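PDB 3JUU: porphyranase B from Zobellia galactanivorans, which hydrolyses the sulfated red-algal polysaccharide porphyran at the linkages between beta-D-galactose and alpha-L-galactose-6-sulfate but is inactive on the non-sulfated agarose portion of its backbone. Local coordinates for residues A[164-173]-A[185-196]. Residues are numbered along the deposited sequence; the frame is centred on the assembly and turned at random.
Sequences DQTMNSNTHS and GSSKGKAELGGK
Lys196 swings its ammonium between two acceptors of the facing segment: NZ forms a salt bridge with Asp164 OD2 (2.9 Å), which it meets from above the carboxylate plane, and a hydrogen bond to Gln165 OE1 (2.8 Å). A bend at chi2 (-72°) turns the lysine chain back to this pair. Beside it, Leu193 N binds Gln165 O, while the Leu193 side chain lies against the backbone of Thr166 and its CD2 reaches Met167 CB (4.2 Å). One water joins Gln165 O, Glu192 OE1 and Gly194 N.

Past this end, strands 166-173 and 189-192 run antiparallel, 169° between their directions. Reciprocal N-H...O bonds tie Met167 to Ala191, Ser169 to Gly189 and Ser173 to Gly185. The second strand breaks at Ser187 and Lys188, yet Ser187 N still binds Thr171 O, and Ser187 O accepts Thr171 OG1 (2.9 Å) in plane, on a lone pair. With chi1 at 55°, Thr171 OG1 sits between its own N and C, within reach of that carbonyl. Nearby, Ser186 OG meets the ring edge of His172 at ND1 (2.8 Å), a hydrogen bond that steadies the imidazole.

Outside the pair, strand 141-150 flanks 166-173 on its other edge, and Ser169 OG bonds to Ile146 O. Met167 and Ser169 pack on Phe216, while His172 touches Glu143, assigned as the nucleophile, and Asn170 approaches Glu148, assigned as the proton donor. The arrangement is a long-looped beta hairpin of the GH16 jelly-roll beta-sandwich; its nearness to both glutamates is consistent with strand 166-173 bordering the catalytic cleft.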
# COMPACT_ATOMS: atom_id res chain seq x y z
N ASP A 164 -13.38 3.08 -6.32
CA ASP A 164 -12.68 2.39 -7.39
C ASP A 164 -12.12 3.33 -8.48
O ASP A 164 -11.60 2.85 -9.51
CB ASP A 164 -13.65 1.38 -8.06
CG ASP A 164 -14.92 2.04 -8.69
OD1 ASP A 164 -15.24 3.21 -8.41
OD2 ASP A 164 -15.63 1.31 -9.42
N GLN A 165 -12.31 4.64 -8.32
CA GLN A 165 -11.82 5.57 -9.33
C GLN A 165 -11.10 6.77 -8.72
O GLN A 165 -11.03 7.79 -9.35
CB GLN A 165 -12.94 6.02 -10.26
CG GLN A 165 -14.15 6.56 -9.56
CD GLN A 165 -15.31 6.71 -10.56
OE1 GLN A 165 -15.63 5.78 -11.28
NE2 GLN A 165 -15.87 7.90 -10.64
N THR A 166 -10.56 6.61 -7.51
CA THR A 166 -9.89 7.69 -6.83
C THR A 166 -8.52 7.22 -6.29
O THR A 166 -8.29 6.02 -6.05
CB THR A 166 -10.80 8.23 -5.70
OG1 THR A 166 -11.32 7.11 -5.00
CG2 THR A 166 -12.07 8.94 -6.29
N MET A 167 -7.62 8.16 -6.06
CA MET A 167 -6.49 7.89 -5.15
C MET A 167 -6.95 8.23 -3.74
O MET A 167 -7.29 9.37 -3.41
CB MET A 167 -5.27 8.77 -5.53
CG MET A 167 -4.04 8.39 -4.70
SD MET A 167 -2.67 9.49 -5.28
CE MET A 167 -1.40 9.11 -4.10
N ASN A 168 -6.98 7.22 -2.88
CA ASN A 168 -7.48 7.31 -1.54
C ASN A 168 -6.27 7.17 -0.66
O ASN A 168 -5.70 6.06 -0.59
CB ASN A 168 -8.38 6.06 -1.34
CG ASN A 168 -9.57 6.13 -2.23
OD1 ASN A 168 -10.26 7.13 -2.24
ND2 ASN A 168 -9.76 5.11 -3.06
N SER A 169 -5.85 8.28 -0.03
CA SER A 169 -4.62 8.29 0.78
C SER A 169 -4.99 8.60 2.20
O SER A 169 -6.15 9.09 2.48
CB SER A 169 -3.66 9.38 0.29
OG SER A 169 -3.36 9.18 -1.12
N ASN A 170 -4.14 8.22 3.13
CA ASN A 170 -4.51 8.39 4.55
C ASN A 170 -3.32 8.42 5.45
O ASN A 170 -2.18 8.05 5.06
CB ASN A 170 -5.51 7.26 4.98
CG ASN A 170 -6.56 7.76 6.00
OD1 ASN A 170 -6.26 8.62 6.83
ND2 ASN A 170 -7.76 7.17 5.97
N THR A 171 -3.51 8.93 6.67
CA THR A 171 -2.40 8.91 7.68
C THR A 171 -3.09 8.57 9.00
O THR A 171 -4.14 9.14 9.30
CB THR A 171 -1.61 10.28 7.79
OG1 THR A 171 -2.56 11.33 8.06
CG2 THR A 171 -0.81 10.67 6.40
N HIS A 172 -2.59 7.61 9.75
CA HIS A 172 -3.24 7.17 10.95
C HIS A 172 -2.28 7.21 12.11
O HIS A 172 -1.13 6.81 11.94
CB HIS A 172 -3.69 5.70 10.86
CG HIS A 172 -4.66 5.45 9.75
ND1 HIS A 172 -5.98 5.84 9.83
CD2 HIS A 172 -4.50 4.90 8.52
CE1 HIS A 172 -6.62 5.45 8.74
NE2 HIS A 172 -5.74 4.89 7.93
N SER A 173 -2.80 7.58 13.28
CA SER A 173 -2.06 7.45 14.53
C SER A 173 -2.97 6.62 15.45
O SER A 173 -4.15 6.97 15.67
CB SER A 173 -1.80 8.84 15.13
OG SER A 173 -1.43 8.67 16.51
N GLY A 185 -5.83 9.37 15.57
CA GLY A 185 -6.83 9.88 14.61
C GLY A 185 -6.31 9.61 13.21
O GLY A 185 -5.37 8.86 13.05
N SER A 186 -6.96 10.23 12.21
CA SER A 186 -6.68 9.95 10.80
C SER A 186 -6.74 11.26 10.03
O SER A 186 -7.68 12.08 10.26
CB SER A 186 -7.82 9.06 10.22
OG SER A 186 -7.64 7.81 10.87
N SER A 187 -5.87 11.42 9.04
CA SER A 187 -6.04 12.57 8.13
C SER A 187 -5.94 12.08 6.73
O SER A 187 -4.87 11.65 6.34
CB SER A 187 -4.98 13.63 8.35
OG SER A 187 -5.21 14.31 9.58
N LYS A 188 -7.02 12.22 5.98
CA LYS A 188 -7.17 11.57 4.67
C LYS A 188 -6.87 12.54 3.56
O LYS A 188 -6.90 13.78 3.75
CB LYS A 188 -8.65 11.14 4.44
CG LYS A 188 -9.27 10.31 5.47
CD LYS A 188 -10.78 9.97 5.13
CE LYS A 188 -11.75 11.00 5.82
NZ LYS A 188 -13.04 11.23 5.02
N GLY A 189 -6.60 11.96 2.37
CA GLY A 189 -6.58 12.77 1.10
C GLY A 189 -7.32 11.97 0.03
O GLY A 189 -7.40 10.72 0.10
N LYS A 190 -7.96 12.66 -0.93
CA LYS A 190 -8.65 11.95 -2.00
C LYS A 190 -8.40 12.77 -3.28
O LYS A 190 -8.48 14.01 -3.22
CB LYS A 190 -10.17 11.91 -1.73
CG LYS A 190 -11.00 11.23 -2.81
CD LYS A 190 -12.54 11.44 -2.65
CE LYS A 190 -12.95 10.86 -1.30
NZ LYS A 190 -14.43 10.91 -1.17
N ALA A 191 -8.13 12.09 -4.39
CA ALA A 191 -8.06 12.75 -5.68
C ALA A 191 -8.65 11.87 -6.79
O ALA A 191 -8.66 10.63 -6.66
CB ALA A 191 -6.61 13.11 -6.01
N GLU A 192 -9.09 12.47 -7.91
CA GLU A 192 -9.68 11.66 -9.04
C GLU A 192 -8.57 10.97 -9.83
O GLU A 192 -7.51 11.60 -10.13
CB GLU A 192 -10.43 12.55 -10.05
CG GLU A 192 -11.61 13.31 -9.42
CD GLU A 192 -12.61 12.34 -8.78
OE1 GLU A 192 -13.14 11.53 -9.55
OE2 GLU A 192 -12.83 12.42 -7.55
N LEU A 193 -8.82 9.70 -10.23
CA LEU A 193 -7.87 9.01 -11.11
C LEU A 193 -8.12 9.43 -12.55
O LEU A 193 -7.21 9.39 -13.40
CB LEU A 193 -7.99 7.48 -11.04
CG LEU A 193 -7.58 6.97 -9.64
CD1 LEU A 193 -7.62 5.47 -9.66
CD2 LEU A 193 -6.13 7.34 -9.33
N GLY A 194 -9.36 9.80 -12.85
CA GLY A 194 -9.67 10.01 -14.29
C GLY A 194 -10.15 8.72 -14.99
O GLY A 194 -10.33 8.71 -16.22
N GLY A 195 -10.35 7.65 -14.24
CA GLY A 195 -10.71 6.33 -14.81
C GLY A 195 -10.77 5.36 -13.62
O GLY A 195 -10.45 5.76 -12.46
N LYS A 196 -11.09 4.09 -13.87
CA LYS A 196 -11.04 3.10 -12.77
C LYS A 196 -9.61 2.71 -12.46
O LYS A 196 -8.75 2.65 -13.34
CB LYS A 196 -11.86 1.81 -13.10
CG LYS A 196 -13.35 2.05 -13.53
CD LYS A 196 -14.19 2.48 -12.33
CE LYS A 196 -15.72 2.49 -12.68
NZ LYS A 196 -16.37 3.12 -11.52
O HOH W 1 -11.91 9.49 -11.38
O HOH W 2 -15.01 10.05 -8.69